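Long-range contacts in transcriptional regulatory protein RcsB (Salmonella enterica subsp. enterica serovar Typhimurium, PDB 6EO3), which binds regulatory DNA regions as the response regulator of the Rcs two-component signalling system and so probably controls the transcription of numerous genes: residues N3-I8 against D49-I54; R20-Q25 against D115-L120; L70-K75 against L99-E104; V85-N90 against I106-G111. The protein carries 1 engineered substitution. All coordinates share one frame; numbering follows the deposited sequence.

All four contacts lie in the receiver domain. From the N terminus, strand 4-9 meets strand 52-56 in contact 1, closing a loop that carries helix 13-24 and strand 29-35. Contact 2 opens within that loop, at residues 20-25, and closes at 115-120, so it crosses contact 1 and spans the larger part of the domain. Contacts 3 and 4 both fall within this span. They cross each other: helix 68-77 comes first, strand 82-87 next, then the loop 99-104 and finally strand 105-108. Contacts 1 and 4 join strands of one parallel sheet; contact 2 pairs helices over one face, and contact 3 ties a helix to a loop on the other.

Contact 1. Residues N3-I8 against D49-I54; sequences NMNVII and DAHVLI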
loop_
_atom_site.group_PDB
_atom_site.type_symbol
_atom_site.label_atom_id
_atom_site.label_comp_id
_atom_site.label_asym_id
_atom_site.label_seq_id
_atom_site.Cartn_x
_atom_site.Cartn_y
_atom_site.Cartn_z
ATOM N N ASN A 3 -16.556 37.077 2.536
ATOM C CA ASN A 3 -16.147 36.496 1.262
ATOM C C ASN A 3 -15.207 35.319 1.404
ATOM O O ASN A 3 -14.541 35.140 2.421
ATOM C CB ASN A 3 -15.452 37.551 0.400
ATOM C CG ASN A 3 -16.399 38.616 -0.092
ATOM O OD1 ASN A 3 -17.620 38.472 -0.008
ATOM N ND2 ASN A 3 -15.842 39.699 -0.609
ATOM N N MET A 4 -15.133 34.539 0.339
ATOM C CA MET A 4 -14.266 33.388 0.298
ATOM C C MET A 4 -13.052 33.736 -0.560
ATOM O O MET A 4 -13.139 33.811 -1.784
ATOM C CB MET A 4 -15.043 32.209 -0.264
ATOM C CG MET A 4 -14.393 30.865 -0.035
ATOM S SD MET A 4 -15.454 29.556 -0.673
ATOM C CE MET A 4 -16.481 29.238 0.763
ATOM N N ASN A 5 -11.938 34.025 0.103
ATOM C CA ASN A 5 -10.633 34.178 -0.544
ATOM C C ASN A 5 -10.095 32.866 -1.102
ATOM O O ASN A 5 -9.835 31.929 -0.348
ATOM C CB ASN A 5 -9.624 34.742 0.441
ATOM C CG ASN A 5 -9.915 36.188 0.817
ATOM O OD1 ASN A 5 -10.788 36.834 0.244
ATOM N ND2 ASN A 5 -9.172 36.700 1.778
ATOM N N VAL A 6 -9.927 32.823 -2.425
ATOM C CA VAL A 6 -9.515 31.616 -3.138
ATOM C C VAL A 6 -8.179 31.813 -3.866
ATOM O O VAL A 6 -7.945 32.847 -4.486
ATOM C CB VAL A 6 -10.578 31.173 -4.178
ATOM C CG1 VAL A 6 -10.270 29.786 -4.702
ATOM C CG2 VAL A 6 -11.980 31.184 -3.586
ATOM N N ILE A 7 -7.322 30.795 -3.779
ATOM C CA ILE A 7 -6.102 30.695 -4.576
ATOM C C ILE A 7 -6.259 29.611 -5.636
ATOM O O ILE A 7 -6.713 28.513 -5.323
ATOM C CB ILE A 7 -4.895 30.315 -3.703
ATOM C CG1 ILE A 7 -4.552 31.478 -2.775
ATOM C CG2 ILE A 7 -3.690 29.944 -4.572
ATOM C CD1 ILE A 7 -3.545 31.115 -1.709
ATOM N N ILE A 8 -5.851 29.919 -6.870
ATOM C CA ILE A 8 -5.866 28.951 -7.976
ATOM C C ILE A 8 -4.454 28.550 -8.377
ATOM O O ILE A 8 -3.577 29.404 -8.553
ATOM C CB ILE A 8 -6.538 29.504 -9.238
ATOM C CG1 ILE A 8 -7.885 30.152 -8.914
ATOM C CG2 ILE A 8 -6.734 28.395 -10.258
ATOM C CD1 ILE A 8 -8.284 31.181 -9.958
ATOM N N ASP A 49 -3.992 35.120 3.075
ATOM C CA ASP A 49 -5.276 35.017 3.798
ATOM C C ASP A 49 -6.316 34.293 2.934
ATOM O O ASP A 49 -7.413 34.788 2.695
ATOM C CB ASP A 49 -5.775 36.416 4.242
ATOM C CG ASP A 49 -7.020 36.366 5.163
ATOM O OD1 ASP A 49 -7.332 35.304 5.760
ATOM O OD2 ASP A 49 -7.691 37.421 5.292
ATOM N N ALA A 50 -5.939 33.122 2.445
ATOM C CA ALA A 50 -6.842 32.290 1.645
ATOM C C ALA A 50 -7.625 31.318 2.526
ATOM O O ALA A 50 -7.129 30.856 3.545
ATOM C CB ALA A 50 -6.057 31.526 0.585
ATOM N N HIS A 51 -8.850 31.011 2.119
ATOM C CA HIS A 51 -9.658 29.984 2.781
ATOM C C HIS A 51 -9.643 28.670 2.025
ATOM O O HIS A 51 -9.746 27.594 2.631
ATOM C CB HIS A 51 -11.091 30.460 2.931
ATOM C CG HIS A 51 -11.198 31.767 3.637
ATOM N ND1 HIS A 51 -11.720 32.889 3.039
ATOM C CD2 HIS A 51 -10.797 32.149 4.871
ATOM C CE1 HIS A 51 -11.656 33.906 3.879
ATOM N NE2 HIS A 51 -11.101 33.482 4.999
ATOM N N VAL A 52 -9.519 28.759 0.701
ATOM C CA VAL A 52 -9.503 27.575 -0.146
ATOM C C VAL A 52 -8.499 27.715 -1.274
ATOM O O VAL A 52 -8.313 28.789 -1.853
ATOM C CB VAL A 52 -10.920 27.204 -0.683
ATOM C CG1 VAL A 52 -11.704 28.429 -1.095
ATOM C CG2 VAL A 52 -10.857 26.206 -1.846
ATOM N N LEU A 53 -7.847 26.597 -1.553
ATOM C CA LEU A 53 -6.922 26.453 -2.656
ATOM C C LEU A 53 -7.562 25.522 -3.653
ATOM O O LEU A 53 -8.023 24.449 -3.290
ATOM C CB LEU A 53 -5.628 25.826 -2.155
ATOM C CG LEU A 53 -4.593 25.304 -3.150
ATOM C CD1 LEU A 53 -4.086 26.414 -4.055
ATOM C CD2 LEU A 53 -3.447 24.686 -2.353
ATOM N N ILE A 54 -7.603 25.943 -4.905
ATOM C CA ILE A 54 -8.029 25.086 -5.985
ATOM C C ILE A 54 -6.765 24.812 -6.785
ATOM O O ILE A 54 -6.221 25.714 -7.439
ATOM C CB ILE A 54 -9.115 25.752 -6.852
ATOM C CG1 ILE A 54 -10.327 26.101 -5.984
ATOM C CG2 ILE A 54 -9.553 24.823 -7.975
ATOM C CD1 ILE A 54 -11.251 27.116 -6.615
#
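Ile7 fits over Ala50 and Leu53 on one face of the sheet, and Val6 over Val52 and Ile54 on the other. On the Ile7 face, CG1 swings beside the backbone N (chi1 -69°) and carries CD1 onto the methyl of Ala50, with Ile7 CD1 3.4 Å from Ala50 CB. The other branch, CG2, abuts Leu53 CD1, so the forked isoleucine sits between Ala50 and Leu53. Leu45 and Leu48 lie against it as well. On the Val6 face the two branches divide the work: CG1 reaches forward to the tip of Ile54 (Val6 CG1 to Ile54 CD1 3.4 Å), while CG2 rests against Val52 CG1. That same Val52 methyl also meets Met4 CG, filling the dip between Met4 and Val6. Leu116, Leu120 and Leu123 of helix 112-125 cover this layer.

The backbones pair in parallel register, with Ile7 N bonded to Val52 O at 3.0 Å and Ile54 N to Ile7 O at 2.8 Å. Ahead of strand 52-56, Asn5 grips the loop 49-51 from several sides. Its O takes His51 N at 2.8 Å and, weakly, Val52 N; its N reaches His51 ND1 at 3.2 Å, tilted 21° from the ring plane. The side-chain amide donates from ND2 to Asp49 O at 2.8 Å, the acceptor lying in the amide plane. Two inner strands joined in parallel, with apolar side chains packed beneath helices on both faces, are the core of the CheY-like receiver fold.

Contact 2. Residues R20-Q25 against D115-L120; sequences RKSLEQ and DLPKAL
Leu23 reaches from helix 13-24 toward Leu116 and Leu120, which stand one turn apart on helix 112-125. Its CG lies beside the backbone N, opposite the carbonyl carbon (chi1 -82°), and the second torsion is off a staggered position at 34°. In this pose CD1 approaches Leu116 obliquely, with Leu23 CD1 3.9 Å from Leu116 CD2, while the branch point meets the next leucine (Leu23 CG to Leu120 CD1 3.8 Å). Leu120 comes in at about a right angle to Leu23, its CG likewise beside its own backbone N.

Toward solvent the partner changes to the ring of Pro117. Ser22 turns its hydroxyl away from its backbone N, bringing OG to 3.9 Å from Pro117 CD; Ser22 O lies at the same distance from Pro117 CG. Gln25 bends at its second torsion and rests its end against Pro117, though which of its amide atoms faces the ring is doubtful. Ile26 also touches this proline.

The helix segments cross at -59° with their axes 9.7 Å apart. Inward, Leu116 and Leu120 continue onto Leu86 and Ile84 of the sheet. With van der Waals contact between the leucines and polar atoms meeting carbon atoms, chiefly those of the Pro117 ring, the two helices are probably held together by shape and exclusion of water rather than by directed bonds.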
loop_
_atom_site.group_PDB
_atom_site.type_symbol
_atom_site.label_atom_id
_atom_site.label_comp_id
_atom_site.label_asym_id
_atom_site.label_seq_id
_atom_site.Cartn_x
_atom_site.Cartn_y
_atom_site.Cartn_z
ATOM N N ARG A 20 -10.614 31.043 -13.077
ATOM C CA ARG A 20 -10.981 32.338 -12.517
ATOM C C ARG A 20 -12.320 32.836 -13.082
ATOM O O ARG A 20 -13.190 33.262 -12.333
ATOM C CB ARG A 20 -9.883 33.378 -12.771
ATOM C CG ARG A 20 -10.292 34.791 -12.372
ATOM C CD ARG A 20 -9.115 35.677 -12.029
ATOM N NE ARG A 20 -8.194 35.839 -13.151
ATOM C CZ ARG A 20 -8.336 36.715 -14.149
ATOM N NH1 ARG A 20 -7.408 36.773 -15.107
ATOM N NH2 ARG A 20 -9.391 37.533 -14.203
ATOM N N LYS A 21 -12.482 32.775 -14.397
ATOM C CA LYS A 21 -13.709 33.252 -15.051
ATOM C C LYS A 21 -14.940 32.412 -14.666
ATOM O O LYS A 21 -16.058 32.913 -14.600
ATOM C CB LYS A 21 -13.520 33.282 -16.571
ATOM C CG LYS A 21 -12.741 34.497 -17.052
ATOM C CD LYS A 21 -13.673 35.665 -17.371
ATOM C CE LYS A 21 -12.975 37.021 -17.312
ATOM N NZ LYS A 21 -13.007 37.641 -15.956
ATOM N N SER A 22 -14.716 31.133 -14.409
ATOM C CA SER A 22 -15.748 30.246 -13.882
ATOM C C SER A 22 -16.196 30.651 -12.462
ATOM O O SER A 22 -17.252 30.229 -11.996
ATOM C CB SER A 22 -15.221 28.803 -13.909
ATOM O OG SER A 22 -15.954 27.949 -13.057
ATOM N N LEU A 23 -15.387 31.459 -11.779
ATOM C CA LEU A 23 -15.677 31.907 -10.413
ATOM C C LEU A 23 -16.115 33.367 -10.306
ATOM O O LEU A 23 -16.692 33.752 -9.298
ATOM C CB LEU A 23 -14.450 31.680 -9.531
ATOM C CG LEU A 23 -14.233 30.279 -8.956
ATOM C CD1 LEU A 23 -14.704 29.168 -9.878
ATOM C CD2 LEU A 23 -12.767 30.088 -8.618
ATOM N N GLU A 24 -15.853 34.176 -11.328
ATOM C CA GLU A 24 -16.252 35.592 -11.312
ATOM C C GLU A 24 -17.761 35.741 -11.113
ATOM O O GLU A 24 -18.233 36.709 -10.523
ATOM C CB GLU A 24 -15.813 36.325 -12.599
ATOM C CG GLU A 24 -16.426 35.799 -13.894
ATOM C CD GLU A 24 -16.378 36.787 -15.052
ATOM O OE1 GLU A 24 -16.017 37.969 -14.840
ATOM O OE2 GLU A 24 -16.714 36.376 -16.190
ATOM N N GLN A 25 -18.499 34.777 -11.643
ATOM C CA GLN A 25 -19.945 34.728 -11.496
ATOM C C GLN A 25 -20.379 34.653 -10.034
ATOM O O GLN A 25 -21.372 35.277 -9.659
ATOM C CB GLN A 25 -20.516 33.544 -12.282
ATOM C CG GLN A 25 -19.910 32.184 -11.925
ATOM C CD GLN A 25 -19.760 31.244 -13.117
ATOM O OE1 GLN A 25 -19.926 30.027 -12.980
ATOM N NE2 GLN A 25 -19.420 31.795 -14.287
ATOM N N ASP A 115 -18.833 22.212 -12.329
ATOM C CA ASP A 115 -18.691 21.538 -11.026
ATOM C C ASP A 115 -17.935 22.332 -9.954
ATOM O O ASP A 115 -18.110 22.090 -8.764
ATOM C CB ASP A 115 -18.004 20.186 -11.197
ATOM C CG ASP A 115 -18.873 19.168 -11.906
ATOM O OD1 ASP A 115 -20.024 19.484 -12.253
ATOM O OD2 ASP A 115 -18.395 18.034 -12.113
ATOM N N LEU A 116 -17.081 23.252 -10.375
ATOM C CA LEU A 116 -16.302 24.062 -9.437
ATOM C C LEU A 116 -17.181 25.006 -8.611
ATOM O O LEU A 116 -16.992 25.113 -7.403
ATOM C CB LEU A 116 -15.232 24.858 -10.184
ATOM C CG LEU A 116 -13.864 25.032 -9.556
ATOM C CD1 LEU A 116 -13.241 23.708 -9.133
ATOM C CD2 LEU A 116 -12.986 25.716 -10.586
ATOM N N PRO A 117 -18.138 25.699 -9.256
ATOM C CA PRO A 117 -19.066 26.512 -8.467
ATOM C C PRO A 117 -19.839 25.676 -7.453
ATOM O O PRO A 117 -20.073 26.122 -6.325
ATOM C CB PRO A 117 -20.021 27.084 -9.525
ATOM C CG PRO A 117 -19.252 27.064 -10.797
ATOM C CD PRO A 117 -18.351 25.870 -10.707
ATOM N N LYS A 118 -20.227 24.473 -7.861
ATOM C CA LYS A 118 -20.928 23.539 -6.973
ATOM C C LYS A 118 -20.095 23.092 -5.788
ATOM O O LYS A 118 -20.630 22.880 -4.716
ATOM C CB LYS A 118 -21.378 22.298 -7.732
ATOM C CG LYS A 118 -22.480 22.560 -8.736
ATOM C CD LYS A 118 -23.078 21.257 -9.235
ATOM C CE LYS A 118 -23.908 21.485 -10.482
ATOM N NZ LYS A 118 -24.463 20.208 -10.992
ATOM N N ALA A 119 -18.796 22.918 -5.997
ATOM C CA ALA A 119 -17.878 22.559 -4.925
ATOM C C ALA A 119 -17.783 23.665 -3.879
ATOM O O ALA A 119 -17.871 23.395 -2.695
ATOM C CB ALA A 119 -16.500 22.265 -5.493
ATOM N N LEU A 120 -17.603 24.904 -4.330
ATOM C CA LEU A 120 -17.488 26.060 -3.430
ATOM C C LEU A 120 -18.781 26.310 -2.670
ATOM O O LEU A 120 -18.764 26.758 -1.524
ATOM C CB LEU A 120 -17.115 27.327 -4.211
ATOM C CG LEU A 120 -15.767 27.287 -4.935
ATOM C CD1 LEU A 120 -15.676 28.397 -5.958
ATOM C CD2 LEU A 120 -14.620 27.394 -3.947
#

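Contact 3. Residues L70-K75 against L99-E104; sequences LIKYIK and LDLDIE
Lys75 leans from helix 68-77 toward the loop 99-104, and its chain is worth tracing outward. CB sets off toward the loop, but the first two torsions both lie off the staggered values, chi1 at -127° and chi2 at -94°, and the chain bends at the second. Lys75 CG lies 4.5 Å from Ile103 CG2, a loose touch. From there the chain runs extended: Lys75 CD passes Leu101 O at 4.2 Å, and CE lies close to the next carbonyl, with Lys75 CE 3.2 Å from Asp102 O. The tip ends at that same carbonyl, where Lys75 NZ donates a weak hydrogen bond to Asp102 O, 3.0 Å away. Glu104 OE1 remains beyond salt-bridge range of the ammonium, though its charge would probably still favour the lysine there; the other oxygen, OE2, accepts from the backbone N of Ile83.

The carbonyl is presented by a tight corner. Residues 99-102 form a type I beta turn at the end of helix 92-99, and Asp102 leaves the helix with positive phi before the chain enters strand 105-108. This is the return leg of a beta-alpha-beta crossover in the receiver domain, and helix 68-77 packs alongside it.

A turn earlier on the helix, Ile71 and Lys72 share the two methyls of Leu101. CD1 presses on Ile71 (Leu101 CD1 to Ile71 CG2 3.6 Å), the side chains at about a right angle, while Leu101 CD2 rests on the aliphatic part of Lys72, 3.5 Å from Lys72 CG. Ile71 CG2 also meets Ile103 CG2, and the far branch of Ile71 continues inward onto Val85.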
loop_
_atom_site.group_PDB
_atom_site.type_symbol
_atom_site.label_atom_id
_atom_site.label_comp_id
_atom_site.label_asym_id
_atom_site.label_seq_id
_atom_site.Cartn_x
_atom_site.Cartn_y
_atom_site.Cartn_z
ATOM N N LEU A 70 2.568 16.348 -2.671
ATOM C CA LEU A 70 2.405 17.801 -2.562
ATOM C C LEU A 70 1.136 18.148 -1.770
ATOM O O LEU A 70 1.172 18.973 -0.848
ATOM C CB LEU A 70 2.361 18.435 -3.958
ATOM C CG LEU A 70 2.281 19.957 -4.088
ATOM C CD1 LEU A 70 3.464 20.648 -3.417
ATOM C CD2 LEU A 70 2.206 20.338 -5.560
ATOM N N ILE A 71 0.029 17.490 -2.117
ATOM C CA ILE A 71 -1.243 17.669 -1.408
ATOM C C ILE A 71 -1.102 17.271 0.057
ATOM O O ILE A 71 -1.675 17.913 0.919
ATOM C CB ILE A 71 -2.402 16.860 -2.047
ATOM C CG1 ILE A 71 -2.584 17.185 -3.545
ATOM C CG2 ILE A 71 -3.712 17.106 -1.307
ATOM C CD1 ILE A 71 -2.765 18.654 -3.876
ATOM N N LYS A 72 -0.349 16.209 0.335
ATOM C CA LYS A 72 -0.069 15.808 1.719
ATOM C C LYS A 72 0.617 16.929 2.492
ATOM O O LYS A 72 0.153 17.340 3.551
ATOM C CB LYS A 72 0.815 14.564 1.765
ATOM C CG LYS A 72 0.061 13.257 1.919
ATOM C CD LYS A 72 1.036 12.089 2.024
ATOM C CE LYS A 72 0.329 10.777 2.339
ATOM N NZ LYS A 72 -0.110 10.702 3.763
ATOM N N TYR A 73 1.725 17.400 1.930
ATOM C CA TYR A 73 2.545 18.452 2.519
ATOM C C TYR A 73 1.728 19.713 2.798
ATOM O O TYR A 73 1.808 20.279 3.885
ATOM C CB TYR A 73 3.709 18.776 1.580
ATOM C CG TYR A 73 4.642 19.862 2.077
ATOM C CD1 TYR A 73 4.304 21.207 1.950
ATOM C CD2 TYR A 73 5.874 19.547 2.659
ATOM C CE1 TYR A 73 5.156 22.204 2.391
ATOM C CE2 TYR A 73 6.735 20.541 3.100
ATOM C CZ TYR A 73 6.367 21.868 2.966
ATOM O OH TYR A 73 7.193 22.880 3.399
ATOM N N ILE A 74 0.947 20.147 1.814
ATOM C CA ILE A 74 0.133 21.348 1.960
ATOM C C ILE A 74 -0.838 21.203 3.126
ATOM O O ILE A 74 -0.987 22.114 3.923
ATOM C CB ILE A 74 -0.631 21.685 0.658
ATOM C CG1 ILE A 74 0.355 22.131 -0.425
ATOM C CG2 ILE A 74 -1.630 22.815 0.885
ATOM C CD1 ILE A 74 -0.187 22.067 -1.836
ATOM N N LYS A 75 -1.467 20.038 3.220
ATOM C CA LYS A 75 -2.454 19.756 4.261
ATOM C C LYS A 75 -1.820 19.762 5.651
ATOM O O LYS A 75 -2.445 20.211 6.609
ATOM C CB LYS A 75 -3.140 18.406 4.006
ATOM C CG LYS A 75 -4.661 18.467 3.982
ATOM C CD LYS A 75 -5.313 18.159 5.322
ATOM C CE LYS A 75 -6.826 18.037 5.163
ATOM N NZ LYS A 75 -7.527 17.625 6.412
ATOM N N LEU A 99 -8.981 11.425 -2.026
ATOM C CA LEU A 99 -9.983 11.624 -0.973
ATOM C C LEU A 99 -9.589 11.002 0.366
ATOM O O LEU A 99 -10.074 11.432 1.406
ATOM C CB LEU A 99 -11.330 11.056 -1.422
ATOM C CG LEU A 99 -11.945 11.744 -2.641
ATOM C CD1 LEU A 99 -13.101 10.930 -3.189
ATOM C CD2 LEU A 99 -12.403 13.152 -2.290
ATOM N N ASP A 100 -8.721 9.990 0.332
ATOM C CA ASP A 100 -8.147 9.403 1.553
ATOM C C ASP A 100 -7.282 10.405 2.327
ATOM O O ASP A 100 -6.959 10.169 3.489
ATOM C CB ASP A 100 -7.295 8.163 1.228
ATOM C CG ASP A 100 -8.126 6.958 0.807
ATOM O OD1 ASP A 100 -9.213 6.743 1.386
ATOM O OD2 ASP A 100 -7.676 6.211 -0.094
ATOM N N LEU A 101 -6.895 11.503 1.676
ATOM C CA LEU A 101 -6.139 12.583 2.328
ATOM C C LEU A 101 -7.017 13.512 3.179
ATOM O O LEU A 101 -6.500 14.426 3.835
ATOM C CB LEU A 101 -5.373 13.413 1.289
ATOM C CG LEU A 101 -4.393 12.652 0.390
ATOM C CD1 LEU A 101 -3.910 13.544 -0.745
ATOM C CD2 LEU A 101 -3.219 12.109 1.199
ATOM N N ASP A 102 -8.328 13.271 3.167
ATOM C CA ASP A 102 -9.310 14.054 3.937
ATOM C C ASP A 102 -9.316 15.539 3.546
ATOM O O ASP A 102 -9.457 16.424 4.386
ATOM C CB ASP A 102 -9.112 13.857 5.451
ATOM C CG ASP A 102 -9.397 12.418 5.902
ATOM O OD1 ASP A 102 -9.641 11.543 5.043
ATOM O OD2 ASP A 102 -9.376 12.159 7.124
ATOM N N ILE A 103 -9.167 15.789 2.250
ATOM C CA ILE A 103 -9.319 17.138 1.700
ATOM C C ILE A 103 -10.802 17.428 1.496
ATOM O O ILE A 103 -11.651 16.565 1.708
ATOM C CB ILE A 103 -8.492 17.396 0.398
ATOM C CG1 ILE A 103 -9.175 16.884 -0.894
ATOM C CG2 ILE A 103 -7.071 16.866 0.541
ATOM C CD1 ILE A 103 -9.531 15.421 -0.941
ATOM N N GLU A 104 -11.101 18.652 1.086
ATOM C CA GLU A 104 -12.463 19.157 1.106
ATOM C C GLU A 104 -13.215 18.950 -0.210
ATOM O O GLU A 104 -14.424 19.120 -0.266
ATOM C CB GLU A 104 -12.455 20.632 1.519
ATOM C CG GLU A 104 -12.163 20.869 3.001
ATOM C CD GLU A 104 -10.781 20.394 3.443
ATOM O OE1 GLU A 104 -10.671 19.811 4.536
ATOM O OE2 GLU A 104 -9.793 20.592 2.708
#

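Contact 4. Residues V85-N90 against I106-G111; sequences VLTMNN and IVLKQG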
loop_
_atom_site.group_PDB
_atom_site.type_symbol
_atom_site.label_atom_id
_atom_site.label_comp_id
_atom_site.label_asym_id
_atom_site.label_seq_id
_atom_site.Cartn_x
_atom_site.Cartn_y
_atom_site.Cartn_z
ATOM N N VAL A 85 -8.996 19.578 -4.959
ATOM C CA VAL A 85 -8.091 19.087 -5.995
ATOM C C VAL A 85 -8.785 19.018 -7.365
ATOM O O VAL A 85 -9.865 18.475 -7.517
ATOM C CB VAL A 85 -7.464 17.737 -5.609
ATOM C CG1 VAL A 85 -6.763 17.093 -6.796
ATOM C CG2 VAL A 85 -6.463 17.950 -4.494
ATOM N N LEU A 86 -8.121 19.578 -8.362
ATOM C CA LEU A 86 -8.647 19.663 -9.701
ATOM C C LEU A 86 -7.774 18.773 -10.569
ATOM O O LEU A 86 -6.571 18.988 -10.665
ATOM C CB LEU A 86 -8.604 21.120 -10.167
ATOM C CG LEU A 86 -9.554 21.565 -11.277
ATOM C CD1 LEU A 86 -11.013 21.433 -10.875
ATOM C CD2 LEU A 86 -9.250 23.009 -11.669
ATOM N N THR A 87 -8.361 17.752 -11.179
ATOM C CA THR A 87 -7.548 16.808 -11.919
ATOM C C THR A 87 -8.162 16.380 -13.248
ATOM O O THR A 87 -9.371 16.287 -13.416
ATOM C CB THR A 87 -7.184 15.565 -11.069
ATOM O OG1 THR A 87 -6.276 14.718 -11.803
ATOM C CG2 THR A 87 -8.427 14.776 -10.676
ATOM N N MET A 88 -7.276 16.131 -14.190
ATOM C CA MET A 88 -7.644 15.643 -15.487
ATOM C C MET A 88 -7.721 14.109 -15.446
ATOM O O MET A 88 -8.309 13.495 -16.324
ATOM C CB MET A 88 -6.601 16.126 -16.494
ATOM C CG MET A 88 -7.157 16.455 -17.856
ATOM S SD MET A 88 -8.301 17.846 -17.907
ATOM C CE MET A 88 -8.653 17.784 -19.665
ATOM N N ASN A 89 -7.163 13.511 -14.394
ATOM C CA ASN A 89 -7.054 12.066 -14.248
ATOM C C ASN A 89 -8.354 11.466 -13.763
ATOM O O ASN A 89 -8.804 11.781 -12.666
ATOM C CB ASN A 89 -5.948 11.752 -13.236
ATOM C CG ASN A 89 -5.483 10.303 -13.281
ATOM O OD1 ASN A 89 -6.217 9.394 -13.676
ATOM N ND2 ASN A 89 -4.240 10.084 -12.867
ATOM N N ASN A 90 -8.942 10.582 -14.564
ATOM C CA ASN A 90 -10.215 9.959 -14.202
ATOM C C ASN A 90 -10.090 8.532 -13.651
ATOM O O ASN A 90 -11.081 7.812 -13.588
ATOM C CB ASN A 90 -11.216 10.023 -15.374
ATOM C CG ASN A 90 -10.792 9.197 -16.582
ATOM O OD1 ASN A 90 -9.797 8.467 -16.553
ATOM N ND2 ASN A 90 -11.557 9.317 -17.663
ATOM N N ILE A 106 -12.777 17.000 -4.543
ATOM C CA ILE A 106 -12.080 16.663 -5.781
ATOM C C ILE A 106 -13.031 16.866 -6.966
ATOM O O ILE A 106 -14.213 16.518 -6.884
ATOM C CB ILE A 106 -11.508 15.231 -5.743
ATOM C CG1 ILE A 106 -10.482 15.036 -6.859
ATOM C CG2 ILE A 106 -12.618 14.199 -5.848
ATOM C CD1 ILE A 106 -9.750 13.711 -6.771
ATOM N N VAL A 107 -12.510 17.442 -8.050
ATOM C CA VAL A 107 -13.318 17.817 -9.210
ATOM C C VAL A 107 -12.564 17.490 -10.500
ATOM O O VAL A 107 -11.367 17.768 -10.627
ATOM C CB VAL A 107 -13.675 19.325 -9.180
ATOM C CG1 VAL A 107 -14.394 19.767 -10.451
ATOM C CG2 VAL A 107 -14.529 19.658 -7.964
ATOM N N LEU A 108 -13.269 16.901 -11.461
ATOM C CA LEU A 108 -12.676 16.601 -12.759
ATOM C C LEU A 108 -12.602 17.878 -13.545
ATOM O O LEU A 108 -13.607 18.585 -13.703
ATOM C CB LEU A 108 -13.484 15.549 -13.517
ATOM C CG LEU A 108 -13.410 14.158 -12.892
ATOM C CD1 LEU A 108 -14.308 13.212 -13.656
ATOM C CD2 LEU A 108 -11.984 13.630 -12.894
ATOM N N LYS A 109 -11.401 18.169 -14.030
ATOM C CA LYS A 109 -11.103 19.449 -14.669
ATOM C C LYS A 109 -11.973 19.666 -15.904
ATOM O O LYS A 109 -12.368 20.791 -16.201
ATOM C CB LYS A 109 -9.611 19.513 -15.028
ATOM C CG LYS A 109 -9.054 20.918 -15.236
ATOM C CD LYS A 109 -7.600 20.898 -15.703
ATOM C CE LYS A 109 -6.676 20.328 -14.641
ATOM N NZ LYS A 109 -5.236 20.578 -14.924
ATOM N N GLN A 110 -12.301 18.578 -16.595
ATOM C CA GLN A 110 -13.159 18.627 -17.780
ATOM C C GLN A 110 -14.557 19.185 -17.481
ATOM O O GLN A 110 -15.264 19.602 -18.410
ATOM C CB GLN A 110 -13.318 17.236 -18.404
ATOM C CG GLN A 110 -12.037 16.563 -18.855
ATOM C CD GLN A 110 -11.388 15.728 -17.765
ATOM O OE1 GLN A 110 -11.612 15.945 -16.567
ATOM N NE2 GLN A 110 -10.552 14.784 -18.172
ATOM N N GLY A 111 -14.963 19.147 -16.207
ATOM C CA GLY A 111 -16.238 19.728 -15.779
ATOM C C GLY A 111 -16.114 20.902 -14.834
ATOM O O GLY A 111 -17.050 21.216 -14.103
#
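Parallel strand pairing joins Val85-Thr87 to Ile106-Leu108, the last two strands of the receiver sheet, linked through helix 92-99 as a beta-alpha-beta crossover. Val107 sits at the centre: its N donates to Val85 O at 2.9 Å and its O accepts from Thr87 N at 3.1 Å. Past the strand, Lys109 N bonds to Thr87 O at 2.8 Å, approaching from above the carbonyl plane (46° out of it) where the chain turns into a 3-10 segment. Thr87 OG1 accepts from Asn89 N, an ST turn that shapes the loop leaving the strand.

The side chains interleave beyond the backbone. Leu86 CD1 lies 3.8 Å from Val107 CG1, and its branch point meets the stem of Lys109 at about a right angle. Met88, bent at its second torsion (65°), sets SD 3.6 Å from Lys109 CB and lays CE along Gln110, 3.7 Å from Gln110 CG. The amide of Gln110 folds back to donate from NE2 to Met88 O at 3.2 Å. Leu167 of the second subunit packs on Met88 and Asn89.

Lys109 has its stem between Leu86 and Met88, packing consistent with holding the lysine so that NZ reaches both Asp10 and Asp56. The resulting double salt bridge links the end of strand 105-108 to Asp56, the predicted phosphorylation site.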